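CdiA-CT toxin, Conserved domain protein (Yersinia pseudotuberculosis serotype O:3, PDB 4ZQU) probably acts as a nuclease toxin of contact-dependent growth inhibition, with a restriction endonuclease-like domain that is bound by its immunity protein CdiI. Local coordinates at residues A[1-6]-A[89-94]; A[9-14]-A[24-29]; A[32-37]-A[81-86]; A[52-57]-A[102-107]. One frame throughout, in Å; residues are numbered along the deposited sequence.

Contact 1: A[1-6]-A[89-94]; sequences MPWEDY and RLAVPV
Trp3 and Ala91 are the closest backbone pair, with CA atoms 7.3 Å apart, and the first turn of helix 3-9 meets strand 85-92 chiefly through the indole of Trp3, which touches both side-chain and backbone atoms. Pro2 is the N-cap residue of the helix, and the chain rises from it into a turn closed by the bond from Tyr6 N to Pro2 O. Trp3 carries most of the contact. Its CG is anti to the backbone N (chi1 177°), on the strand side of the helix. The methyl of Ala91 lies over one face of the indole, with CB 3.6 Å from the centroid of the six-membered ring, a CH-pi contact in which CB comes within 3.5 Å of Trp3 CD2. At the ring's edge, Trp3 NE1 donates to Arg89 O at 2.9 Å (160° at the hydrogen). The acceptor lies nearly in the indole plane, while the donor stands well above the carbonyl plane. Helix against open sheet is the arrangement expected of the alpha/beta core of a PDDEXK-type domain. Here the strand turns Arg89 and Ala91 to the helix, whereas Leu90 points to the other side of the sheet and touches Val120. The indole also reaches Ser39 and Thr121 on the two strands flanking 85-92. Arg89 CB approaches Trp3 CZ2 at 4.1 Å. The arginine chain is bent at chi2 and chi3, and Tyr6 CE2 lies at the edge of its guanidinium, 4.3 Å from Arg89 NH2. Asp5, one residue before Tyr6, forms a salt bridge with Arg16.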
loop_
_atom_site.group_PDB
_atom_site.type_symbol
_atom_site.label_atom_id
_atom_site.label_comp_id
_atom_site.label_asym_id
_atom_site.label_seq_id
_atom_site.Cartn_x
_atom_site.Cartn_y
_atom_site.Cartn_z
ATOM N N MET A 1 6.179 25.745 -0.240
ATOM C CA MET A 1 5.559 24.598 0.410
ATOM C C MET A 1 6.544 23.435 0.435
ATOM O O MET A 1 7.492 23.419 -0.351
ATOM C CB MET A 1 4.262 24.204 -0.308
ATOM C CG MET A 1 4.451 23.320 -1.530
ATOM S SD MET A 1 2.935 23.152 -2.495
ATOM C CE MET A 1 1.741 22.793 -1.212
ATOM N N PRO A 2 6.339 22.471 1.352
ATOM C CA PRO A 2 7.220 21.299 1.404
ATOM C C PRO A 2 7.286 20.573 0.062
ATOM O O PRO A 2 6.311 20.590 -0.691
ATOM C CB PRO A 2 6.572 20.420 2.475
ATOM C CG PRO A 2 5.853 21.381 3.356
ATOM C CD PRO A 2 5.347 22.460 2.443
ATOM N N TRP A 3 8.428 19.961 -0.232
ATOM C CA TRP A 3 8.637 19.304 -1.517
ATOM C C TRP A 3 7.591 18.227 -1.782
ATOM O O TRP A 3 7.067 18.126 -2.889
ATOM C CB TRP A 3 10.041 18.695 -1.586
ATOM C CG TRP A 3 10.305 17.931 -2.852
ATOM C CD1 TRP A 3 10.562 16.595 -2.966
ATOM C CD2 TRP A 3 10.329 18.458 -4.185
ATOM N NE1 TRP A 3 10.751 16.261 -4.284
ATOM C CE2 TRP A 3 10.612 17.385 -5.053
ATOM C CE3 TRP A 3 10.141 19.732 -4.728
ATOM C CZ2 TRP A 3 10.712 17.549 -6.434
ATOM C CZ3 TRP A 3 10.241 19.893 -6.100
ATOM C CH2 TRP A 3 10.523 18.806 -6.935
ATOM N N GLU A 4 7.283 17.439 -0.757
ATOM C CA GLU A 4 6.333 16.341 -0.887
ATOM C C GLU A 4 4.954 16.855 -1.286
ATOM O O GLU A 4 4.250 16.219 -2.069
ATOM C CB GLU A 4 6.250 15.547 0.420
ATOM C CG GLU A 4 5.540 14.206 0.288
ATOM C CD GLU A 4 5.742 13.309 1.498
ATOM O OE1 GLU A 4 6.348 13.766 2.491
ATOM O OE2 GLU A 4 5.297 12.142 1.452
ATOM N N ASP A 5 4.581 18.013 -0.753
ATOM C CA ASP A 5 3.288 18.613 -1.057
ATOM C C ASP A 5 3.284 19.249 -2.442
ATOM O O ASP A 5 2.282 19.195 -3.159
ATOM C CB ASP A 5 2.923 19.650 0.006
ATOM C CG ASP A 5 2.729 19.031 1.374
ATOM O OD1 ASP A 5 1.578 18.687 1.713
ATOM O OD2 ASP A 5 3.727 18.873 2.106
ATOM N N TYR A 6 4.411 19.849 -2.808
ATOM C CA TYR A 6 4.578 20.455 -4.122
ATOM C C TYR A 6 4.447 19.415 -5.232
ATOM O O TYR A 6 3.869 19.683 -6.288
ATOM C CB TYR A 6 5.934 21.158 -4.209
ATOM C CG TYR A 6 6.253 21.706 -5.578
ATOM C CD1 TYR A 6 5.802 22.959 -5.965
ATOM C CD2 TYR A 6 7.007 20.970 -6.485
ATOM C CE1 TYR A 6 6.091 23.464 -7.217
ATOM C CE2 TYR A 6 7.300 21.467 -7.739
ATOM C CZ TYR A 6 6.840 22.714 -8.100
ATOM O OH TYR A 6 7.129 23.216 -9.348
ATOM N N ARG A 89 10.934 11.731 -7.725
ATOM C CA ARG A 89 10.992 13.173 -7.927
ATOM C C ARG A 89 11.988 13.787 -6.951
ATOM O O ARG A 89 11.701 13.925 -5.759
ATOM C CB ARG A 89 9.609 13.802 -7.753
ATOM C CG ARG A 89 8.616 13.435 -8.844
ATOM C CD ARG A 89 8.738 14.362 -10.042
ATOM N NE ARG A 89 8.418 15.747 -9.698
ATOM C CZ ARG A 89 7.187 16.253 -9.689
ATOM N NH1 ARG A 89 6.149 15.490 -10.004
ATOM N NH2 ARG A 89 6.994 17.525 -9.362
ATOM N N LEU A 90 13.158 14.152 -7.467
ATOM C CA LEU A 90 14.273 14.582 -6.632
ATOM C C LEU A 90 14.486 16.090 -6.653
ATOM O O LEU A 90 14.666 16.689 -7.712
ATOM C CB LEU A 90 15.558 13.880 -7.077
ATOM C CG LEU A 90 16.816 14.161 -6.257
ATOM C CD1 LEU A 90 16.703 13.541 -4.872
ATOM C CD2 LEU A 90 18.050 13.649 -6.983
ATOM N N ALA A 91 14.472 16.697 -5.471
ATOM C CA ALA A 91 14.791 18.111 -5.333
ATOM C C ALA A 91 16.237 18.279 -4.874
ATOM O O ALA A 91 16.662 17.658 -3.902
ATOM C CB ALA A 91 13.838 18.782 -4.362
ATOM N N VAL A 92 16.995 19.109 -5.588
ATOM C CA VAL A 92 18.374 19.406 -5.214
ATOM C C VAL A 92 18.600 20.920 -5.134
ATOM O O VAL A 92 18.032 21.681 -5.917
ATOM C CB VAL A 92 19.385 18.777 -6.205
ATOM C CG1 VAL A 92 19.310 17.256 -6.148
ATOM C CG2 VAL A 92 19.145 19.277 -7.620
ATOM N N PRO A 93 19.426 21.359 -4.171
ATOM C CA PRO A 93 19.656 22.785 -3.920
ATOM C C PRO A 93 20.672 23.417 -4.866
ATOM O O PRO A 93 21.216 22.747 -5.743
ATOM C CB PRO A 93 20.180 22.794 -2.486
ATOM C CG PRO A 93 20.893 21.504 -2.356
ATOM C CD PRO A 93 20.156 20.512 -3.213
ATOM N N VAL A 94 20.926 24.706 -4.670
ATOM C CA VAL A 94 21.808 25.468 -5.545
ATOM C C VAL A 94 23.284 25.226 -5.244
ATOM O O VAL A 94 24.135 25.396 -6.118
ATOM C CB VAL A 94 21.519 26.977 -5.441
ATOM C CG1 VAL A 94 20.119 27.281 -5.951
ATOM C CG2 VAL A 94 21.678 27.451 -4.004
#

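Contact 2: A[9-14]-A[24-29]; sequences KTLPVG and YDYFDR
Leu11 meets the Tyr26 ring obliquely at its root: CD1 lies 3.6 Å from Tyr26 CG, about as far from Tyr26 CB, and a little farther from the two ring carbons next to CG. The leucine CG is anti to its own carbonyl carbon (chi1 -62°), and from there the CD1 branch continues to the base of the ring. The other flat group, the guanidinium of Arg29, is likewise approached at a slant, by the carbonyl of Gly14. Gly14 O is 2.8 Å from Arg29 NE, but the angle is too poor for a hydrogen bond. Gly14 takes a backbone conformation with positive phi that suits glycine. Next along, Pro12 CG passes the carboxylate of Asp28 at about a right angle, 3.8 Å from Asp28 OD2. A water joins the backbones, donating a hydrogen bond to Val13 O and accepting one from Arg29 N, each at 3.2 Å. Loop 9-14 passes the short strand 26-27 with the touching parts 65° apart; at that strand Asp25 and Tyr26 both face Val35 in a classic beta bulge. Asp28 OD1 accepts from Ala30 N and Thr31 N and also makes a salt bridge with Arg69 of the CdiI chain, while Arg29 NH1 bonds to Ser29 of that chain. Between the two segments the contact therefore rests on apolar packing, one water bridge and probably a diffuse attraction between Gly14 O and the arginine's positive charge, while both charged side chains also bond to the immunity protein.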
loop_
_atom_site.group_PDB
_atom_site.type_symbol
_atom_site.label_atom_id
_atom_site.label_comp_id
_atom_site.label_asym_id
_atom_site.label_seq_id
_atom_site.Cartn_x
_atom_site.Cartn_y
_atom_site.Cartn_z
ATOM N N LYS A 9 0.885 18.763 -6.260
ATOM C CA LYS A 9 0.180 19.789 -7.022
ATOM C C LYS A 9 0.055 19.419 -8.499
ATOM O O LYS A 9 -0.884 19.840 -9.173
ATOM C CB LYS A 9 0.886 21.131 -6.871
ATOM N N THR A 10 1.002 18.625 -8.990
ATOM C CA THR A 10 1.037 18.231 -10.396
ATOM C C THR A 10 0.401 16.858 -10.614
ATOM O O THR A 10 0.445 16.312 -11.716
ATOM C CB THR A 10 2.489 18.207 -10.934
ATOM O OG1 THR A 10 2.481 18.021 -12.356
ATOM C CG2 THR A 10 3.286 17.087 -10.285
ATOM N N LEU A 11 -0.196 16.312 -9.560
ATOM C CA LEU A 11 -0.766 14.971 -9.605
ATOM C C LEU A 11 -2.266 14.986 -9.308
ATOM O O LEU A 11 -2.749 15.873 -8.602
ATOM C CB LEU A 11 -0.038 14.059 -8.615
ATOM C CG LEU A 11 1.451 13.865 -8.896
ATOM C CD1 LEU A 11 2.083 12.976 -7.843
ATOM C CD2 LEU A 11 1.653 13.286 -10.284
ATOM N N PRO A 12 -3.008 14.003 -9.855
ATOM C CA PRO A 12 -4.456 13.891 -9.635
ATOM C C PRO A 12 -4.821 13.774 -8.155
ATOM O O PRO A 12 -4.015 13.276 -7.367
ATOM C CB PRO A 12 -4.826 12.608 -10.390
ATOM C CG PRO A 12 -3.765 12.460 -11.418
ATOM C CD PRO A 12 -2.515 12.960 -10.771
ATOM N N VAL A 13 -6.014 14.230 -7.783
ATOM C CA VAL A 13 -6.439 14.198 -6.388
ATOM C C VAL A 13 -6.620 12.765 -5.901
ATOM O O VAL A 13 -6.980 11.876 -6.674
ATOM C CB VAL A 13 -7.751 14.979 -6.170
ATOM C CG1 VAL A 13 -7.526 16.464 -6.387
ATOM C CG2 VAL A 13 -8.840 14.462 -7.091
ATOM N N GLY A 14 -6.354 12.549 -4.617
ATOM C CA GLY A 14 -6.472 11.232 -4.019
ATOM C C GLY A 14 -5.234 10.380 -4.212
ATOM O O GLY A 14 -5.215 9.210 -3.831
ATOM N N TYR A 24 7.064 5.177 -1.291
ATOM C CA TYR A 24 6.053 5.762 -2.166
ATOM C C TYR A 24 5.234 6.831 -1.451
ATOM O O TYR A 24 4.649 6.579 -0.397
ATOM C CB TYR A 24 5.125 4.676 -2.714
ATOM C CG TYR A 24 5.828 3.630 -3.550
ATOM C CD1 TYR A 24 6.981 3.940 -4.260
ATOM C CD2 TYR A 24 5.343 2.332 -3.620
ATOM C CE1 TYR A 24 7.630 2.986 -5.022
ATOM C CE2 TYR A 24 5.984 1.370 -4.381
ATOM C CZ TYR A 24 7.128 1.703 -5.079
ATOM O OH TYR A 24 7.772 0.752 -5.838
ATOM N N ASP A 25 5.194 8.023 -2.036
ATOM C CA ASP A 25 4.464 9.138 -1.449
ATOM C C ASP A 25 3.148 9.370 -2.182
ATOM O O ASP A 25 2.147 9.748 -1.576
ATOM C CB ASP A 25 5.325 10.402 -1.475
ATOM C CG ASP A 25 6.635 10.222 -0.729
ATOM O OD1 ASP A 25 6.622 9.625 0.367
ATOM O OD2 ASP A 25 7.682 10.668 -1.240
ATOM N N TYR A 26 3.155 9.129 -3.488
ATOM C CA TYR A 26 1.957 9.291 -4.303
ATOM C C TYR A 26 1.661 8.051 -5.130
ATOM O O TYR A 26 2.567 7.323 -5.532
ATOM C CB TYR A 26 2.092 10.501 -5.224
ATOM C CG TYR A 26 2.115 11.807 -4.482
ATOM C CD1 TYR A 26 0.936 12.463 -4.161
ATOM C CD2 TYR A 26 3.316 12.382 -4.092
ATOM C CE1 TYR A 26 0.950 13.656 -3.473
ATOM C CE2 TYR A 26 3.340 13.577 -3.404
ATOM C CZ TYR A 26 2.154 14.208 -3.096
ATOM O OH TYR A 26 2.171 15.401 -2.413
ATOM N N PHE A 27 0.378 7.823 -5.385
ATOM C CA PHE A 27 -0.055 6.702 -6.199
ATOM C C PHE A 27 -1.231 7.121 -7.065
ATOM O O PHE A 27 -2.297 7.448 -6.547
ATOM C CB PHE A 27 -0.438 5.513 -5.315
ATOM C CG PHE A 27 -0.762 4.259 -6.083
ATOM C CD1 PHE A 27 -0.007 3.888 -7.179
ATOM C CD2 PHE A 27 -1.820 3.452 -5.706
ATOM C CE1 PHE A 27 -0.299 2.734 -7.885
ATOM C CE2 PHE A 27 -2.117 2.299 -6.412
ATOM C CZ PHE A 27 -1.355 1.942 -7.500
ATOM N N ASP A 28 -1.033 7.135 -8.379
ATOM C CA ASP A 28 -2.134 7.404 -9.297
ATOM C C ASP A 28 -3.101 6.231 -9.227
ATOM O O ASP A 28 -2.820 5.153 -9.743
ATOM C CB ASP A 28 -1.622 7.620 -10.724
ATOM C CG ASP A 28 -2.692 8.168 -11.657
ATOM O OD1 ASP A 28 -3.849 7.703 -11.590
ATOM O OD2 ASP A 28 -2.372 9.063 -12.467
ATOM N N ARG A 29 -4.241 6.448 -8.582
ATOM C CA ARG A 29 -5.164 5.364 -8.271
ATOM C C ARG A 29 -5.801 4.757 -9.513
ATOM O O ARG A 29 -6.399 3.685 -9.442
ATOM C CB ARG A 29 -6.257 5.856 -7.321
ATOM C CG ARG A 29 -5.735 6.610 -6.115
ATOM C CD ARG A 29 -4.717 5.802 -5.323
ATOM N NE ARG A 29 -4.191 6.585 -4.210
ATOM C CZ ARG A 29 -4.335 6.262 -2.930
ATOM N NH1 ARG A 29 -4.971 5.152 -2.590
ATOM N NH2 ARG A 29 -3.831 7.044 -1.987
HETATM O O HOH W 1 -5.268 9.440 -7.917
#

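Contact 3: A[32-37]-A[81-86]; sequences GAVVSA and SMITSK
Val34 and Lys86 lie side by side and point the same way, with Val34 CG2 3.6 Å from Lys86 CG. Ile83 crosses the valine at about a right angle, and its CG1 is 3.7 Å from Val34 CG1. Both valine branches touch the isoleucine, and CG2 also meets Lys86 and, at 3.3 Å from Val34 CG2, Ser85 O. Beyond CG the lysine runs extended, and its NZ bonds to Thr65 O. On the other face of the sheet, Ala33 CB and Ser85 OG approach to 3.2 Å. The backbones run parallel, with Val34 bridged to Lys86. Val34 N donates to Ser85 O at 2.8 Å in a nearly straight bond (169°). Two residues before Val34, Gly32 O accepts from Thr84 N, also at 2.8 Å, but the donor stands high above that carbonyl plane. Gly32 has positive phi, and its CA lies 3.5 Å from Met82 O. Thr84 OG1 turns to Thr31 O. A water donates to Val34 O at 2.7 Å and sits near Ser85 OG. These bonds begin the parallel pairing of strands 33-39 and 85-92 in the middle of the mixed sheet. Strand 26-27 borders 33-39 on its far side, bringing Phe27 onto Val34; Tyr24 packs on Val34, Ile83 and Lys86, and Val7 of helix 3-9 lies against Val35 on the opposite face.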
loop_
_atom_site.group_PDB
_atom_site.type_symbol
_atom_site.label_atom_id
_atom_site.label_comp_id
_atom_site.label_asym_id
_atom_site.label_seq_id
_atom_site.Cartn_x
_atom_site.Cartn_y
_atom_site.Cartn_z
ATOM N N GLY A 32 -1.768 3.716 -12.068
ATOM C CA GLY A 32 -0.837 2.833 -11.391
ATOM C C GLY A 32 0.578 3.371 -11.323
ATOM O O GLY A 32 1.504 2.665 -10.927
ATOM N N ALA A 33 0.745 4.628 -11.718
ATOM C CA ALA A 33 2.037 5.289 -11.630
ATOM C C ALA A 33 2.345 5.658 -10.185
ATOM O O ALA A 33 1.569 6.370 -9.550
ATOM C CB ALA A 33 2.055 6.524 -12.507
ATOM N N VAL A 34 3.465 5.170 -9.657
ATOM C CA VAL A 34 3.871 5.547 -8.306
ATOM C C VAL A 34 4.949 6.622 -8.348
ATOM O O VAL A 34 5.789 6.646 -9.248
ATOM C CB VAL A 34 4.388 4.344 -7.484
ATOM C CG1 VAL A 34 3.316 3.290 -7.351
ATOM C CG2 VAL A 34 5.635 3.754 -8.109
ATOM N N VAL A 35 4.909 7.519 -7.371
ATOM C CA VAL A 35 5.887 8.589 -7.281
ATOM C C VAL A 35 6.500 8.647 -5.890
ATOM O O VAL A 35 5.788 8.657 -4.885
ATOM C CB VAL A 35 5.264 9.958 -7.614
ATOM C CG1 VAL A 35 6.280 11.070 -7.407
ATOM C CG2 VAL A 35 4.740 9.975 -9.039
ATOM N N SER A 36 7.827 8.672 -5.835
ATOM C CA SER A 36 8.531 8.886 -4.579
ATOM C C SER A 36 9.159 10.274 -4.558
ATOM O O SER A 36 10.014 10.589 -5.387
ATOM C CB SER A 36 9.602 7.823 -4.367
ATOM O OG SER A 36 10.252 8.024 -3.124
ATOM N N ALA A 37 8.723 11.099 -3.610
ATOM C CA ALA A 37 9.212 12.467 -3.485
ATOM C C ALA A 37 10.393 12.541 -2.528
ATOM O O ALA A 37 10.223 12.469 -1.311
ATOM C CB ALA A 37 8.093 13.391 -3.016
ATOM N N SER A 81 1.852 -5.479 -8.496
ATOM C CA SER A 81 0.974 -5.816 -9.612
ATOM C C SER A 81 0.119 -4.620 -10.018
ATOM O O SER A 81 -0.347 -4.533 -11.154
ATOM C CB SER A 81 0.079 -7.002 -9.251
ATOM O OG SER A 81 -0.802 -6.672 -8.192
ATOM N N MET A 82 -0.078 -3.700 -9.077
ATOM C CA MET A 82 -0.860 -2.490 -9.308
ATOM C C MET A 82 -0.032 -1.413 -9.996
ATOM O O MET A 82 -0.565 -0.549 -10.688
ATOM C CB MET A 82 -1.402 -1.944 -7.986
ATOM C CG MET A 82 -2.116 -2.965 -7.120
ATOM S SD MET A 82 -2.317 -2.382 -5.423
ATOM C CE MET A 82 -3.141 -3.776 -4.662
ATOM N N ILE A 83 1.278 -1.475 -9.792
ATOM C CA ILE A 83 2.189 -0.432 -10.243
ATOM C C ILE A 83 2.573 -0.589 -11.714
ATOM O O ILE A 83 3.080 -1.637 -12.121
ATOM C CB ILE A 83 3.461 -0.427 -9.381
ATOM C CG1 ILE A 83 3.087 -0.335 -7.899
ATOM C CG2 ILE A 83 4.385 0.706 -9.794
ATOM C CD1 ILE A 83 4.261 -0.491 -6.958
ATOM N N THR A 84 2.333 0.454 -12.505
ATOM C CA THR A 84 2.646 0.413 -13.933
ATOM C C THR A 84 3.908 1.200 -14.262
ATOM O O THR A 84 4.571 0.935 -15.265
ATOM C CB THR A 84 1.485 0.957 -14.789
ATOM O OG1 THR A 84 1.164 2.290 -14.377
ATOM C CG2 THR A 84 0.255 0.073 -14.646
ATOM N N SER A 85 4.237 2.176 -13.423
ATOM C CA SER A 85 5.474 2.928 -13.593
ATOM C C SER A 85 5.969 3.451 -12.252
ATOM O O SER A 85 5.180 3.680 -11.335
ATOM C CB SER A 85 5.281 4.082 -14.579
ATOM O OG SER A 85 4.293 4.985 -14.122
ATOM N N LYS A 86 7.282 3.622 -12.144
ATOM C CA LYS A 86 7.906 4.082 -10.912
ATOM C C LYS A 86 8.763 5.312 -11.180
ATOM O O LYS A 86 9.501 5.360 -12.163
ATOM C CB LYS A 86 8.751 2.968 -10.287
ATOM C CG LYS A 86 7.964 1.708 -9.951
ATOM C CD LYS A 86 8.861 0.577 -9.470
ATOM C CE LYS A 86 8.034 -0.662 -9.144
ATOM N NZ LYS A 86 8.865 -1.815 -8.703
HETATM O O HOH W 2 5.759 7.068 -11.897
#

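Contact 4: A[52-57]-A[102-107]; sequences NQVYSS and TEINRA
Glu103 makes the polar part of the contact, reaching from helix 98-113 into the N-terminal end of helix 53-66. Its CG is anti to the carbonyl carbon (chi1 -52°), and the chain extends from there, so that both carboxylate oxygens meet backbone N-H groups. Tyr55 N donates to Glu103 OE1 at 2.6 Å in a nearly straight bond (167°), almost along the C-O axis. Asn52 N donates to Glu103 OE2 at 2.8 Å, coming from above the carboxylate plane in a more bent bond. Val54 N also lies close, 2.9 Å from Glu103 OE1. A buried carboxylate at this helix end would probably be favoured by the positive end of the helix dipole. Within the first turn, Asn52 O accepts from Ser56 N and Ser56 OG, which approach from opposite faces of its plane.

Apolar contacts flank the carboxylate. Val54 CG1 meets Ile104 CG1 at 4.0 Å, the two side chains crossing at a slant. On the other flank the Tyr55 ring presents its edge to the facing helix: CD1 is 3.9 Å from Ala107 CB, and backbone atoms of Glu103, Arg106 and Ala107 lie near the ring plane. Arg106 lays its guanidinium nearly parallel to the Asn52 amide, but its NH1 remains 4.0 Å from Asn52 OD1.

The axes of segments 53-57 and 102-107 are 8.1 Å apart and cross at -30°, two helices running roughly alongside each other. Tyr55 also packs on Tyr110, one turn on in helix 98-113, and Val54 touches Leu48 beyond helix 42-47.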
loop_
_atom_site.group_PDB
_atom_site.type_symbol
_atom_site.label_atom_id
_atom_site.label_comp_id
_atom_site.label_asym_id
_atom_site.label_seq_id
_atom_site.Cartn_x
_atom_site.Cartn_y
_atom_site.Cartn_z
ATOM N N ASN A 52 30.513 9.472 -3.335
ATOM C CA ASN A 52 29.540 8.378 -3.300
ATOM C C ASN A 52 28.439 8.544 -2.246
ATOM O O ASN A 52 27.521 7.730 -2.183
ATOM C CB ASN A 52 30.254 7.038 -3.087
ATOM C CG ASN A 52 29.505 5.871 -3.701
ATOM O OD1 ASN A 52 28.929 5.990 -4.781
ATOM N ND2 ASN A 52 29.509 4.735 -3.012
ATOM N N GLN A 53 28.517 9.592 -1.431
ATOM C CA GLN A 53 27.533 9.801 -0.367
ATOM C C GLN A 53 26.179 10.231 -0.914
ATOM O O GLN A 53 25.135 9.799 -0.427
ATOM C CB GLN A 53 28.030 10.839 0.634
ATOM C CG GLN A 53 28.554 10.242 1.923
ATOM C CD GLN A 53 28.922 11.301 2.937
ATOM O OE1 GLN A 53 29.467 12.346 2.587
ATOM N NE2 GLN A 53 28.612 11.042 4.203
ATOM N N VAL A 54 26.205 11.098 -1.917
ATOM C CA VAL A 54 24.985 11.530 -2.578
ATOM C C VAL A 54 24.397 10.382 -3.388
ATOM O O VAL A 54 23.198 10.109 -3.315
ATOM C CB VAL A 54 25.242 12.741 -3.495
ATOM C CG1 VAL A 54 24.027 13.029 -4.358
ATOM C CG2 VAL A 54 25.613 13.960 -2.664
ATOM N N TYR A 55 25.252 9.709 -4.151
ATOM C CA TYR A 55 24.839 8.558 -4.949
ATOM C C TYR A 55 24.188 7.482 -4.085
ATOM O O TYR A 55 23.167 6.912 -4.465
ATOM C CB TYR A 55 26.036 7.971 -5.705
ATOM C CG TYR A 55 25.714 6.704 -6.462
ATOM C CD1 TYR A 55 25.091 6.752 -7.700
ATOM C CD2 TYR A 55 26.034 5.458 -5.937
ATOM C CE1 TYR A 55 24.791 5.594 -8.394
ATOM C CE2 TYR A 55 25.738 4.295 -6.625
ATOM C CZ TYR A 55 25.117 4.369 -7.852
ATOM O OH TYR A 55 24.823 3.213 -8.537
ATOM N N SER A 56 24.778 7.216 -2.922
ATOM C CA SER A 56 24.253 6.219 -1.993
ATOM C C SER A 56 22.838 6.543 -1.533
ATOM O O SER A 56 21.950 5.697 -1.606
ATOM C CB SER A 56 25.163 6.089 -0.772
ATOM O OG SER A 56 26.413 5.523 -1.121
ATOM N N SER A 57 22.642 7.766 -1.052
ATOM C CA SER A 57 21.344 8.196 -0.540
ATOM C C SER A 57 20.238 7.993 -1.566
ATOM O O SER A 57 19.153 7.512 -1.237
ATOM C CB SER A 57 21.396 9.664 -0.123
ATOM O OG SER A 57 20.122 10.109 0.308
ATOM N N THR A 102 27.623 14.784 -10.562
ATOM C CA THR A 102 28.141 13.562 -11.158
ATOM C C THR A 102 27.507 12.340 -10.502
ATOM O O THR A 102 27.206 11.350 -11.172
ATOM C CB THR A 102 29.670 13.488 -11.034
ATOM O OG1 THR A 102 30.255 14.614 -11.698
ATOM C CG2 THR A 102 30.197 12.215 -11.663
ATOM N N GLU A 103 27.298 12.419 -9.190
ATOM C CA GLU A 103 26.641 11.346 -8.450
ATOM C C GLU A 103 25.150 11.319 -8.758
ATOM O O GLU A 103 24.546 10.250 -8.862
ATOM C CB GLU A 103 26.861 11.504 -6.943
ATOM C CG GLU A 103 28.314 11.670 -6.533
ATOM C CD GLU A 103 28.541 11.387 -5.061
ATOM O OE1 GLU A 103 27.661 10.760 -4.435
ATOM O OE2 GLU A 103 29.594 11.796 -4.529
ATOM N N ILE A 104 24.562 12.501 -8.900
ATOM C CA ILE A 104 23.141 12.622 -9.203
ATOM C C ILE A 104 22.827 11.988 -10.550
ATOM O O ILE A 104 21.925 11.162 -10.657
ATOM C CB ILE A 104 22.689 14.094 -9.201
ATOM C CG1 ILE A 104 22.751 14.657 -7.777
ATOM C CG2 ILE A 104 21.279 14.224 -9.761
ATOM C CD1 ILE A 104 22.475 16.137 -7.687
ATOM N N ASN A 105 23.590 12.361 -11.571
ATOM C CA ASN A 105 23.379 11.822 -12.906
ATOM C C ASN A 105 23.677 10.331 -12.969
ATOM O O ASN A 105 23.092 9.602 -13.771
ATOM C CB ASN A 105 24.235 12.576 -13.918
ATOM C CG ASN A 105 23.717 13.967 -14.181
ATOM O OD1 ASN A 105 22.535 14.154 -14.469
ATOM N ND2 ASN A 105 24.591 14.956 -14.065
ATOM N N ARG A 106 24.589 9.883 -12.114
ATOM C CA ARG A 106 24.928 8.468 -12.028
ATOM C C ARG A 106 23.762 7.662 -11.477
ATOM O O ARG A 106 23.466 6.568 -11.959
ATOM C CB ARG A 106 26.165 8.260 -11.152
ATOM C CG ARG A 106 27.189 7.312 -11.753
ATOM C CD ARG A 106 28.451 7.220 -10.902
ATOM N NE ARG A 106 28.954 8.521 -10.466
ATOM C CZ ARG A 106 29.387 8.781 -9.235
ATOM N NH1 ARG A 106 29.368 7.830 -8.309
ATOM N NH2 ARG A 106 29.837 9.991 -8.928
ATOM N N ALA A 107 23.114 8.207 -10.453
ATOM C CA ALA A 107 21.952 7.573 -9.850
ATOM C C ALA A 107 20.758 7.604 -10.804
ATOM O O ALA A 107 19.934 6.690 -10.811
ATOM C CB ALA A 107 21.604 8.253 -8.539
#

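From the N terminus, 1-6 starts contact 1, which is completed only at 89-94 and so encloses most of the chain. Within that span contact 2 closes first, joining the loop after helix 3-9 to edge strand 26-27; contact 3 then follows in series, from 32-37 to 81-86. Contact 4 opens at 52-57, inside the loops of contacts 3 and 1, and closes beyond both at 102-107, so it crosses each of them. Contacts 1, 2 and 3 all reach the same mixed sheet. Contact 4 pairs two helices on the other side of that sheet from helix 3-9, and Ile104 links it to contact 1 through Leu90 and Val92.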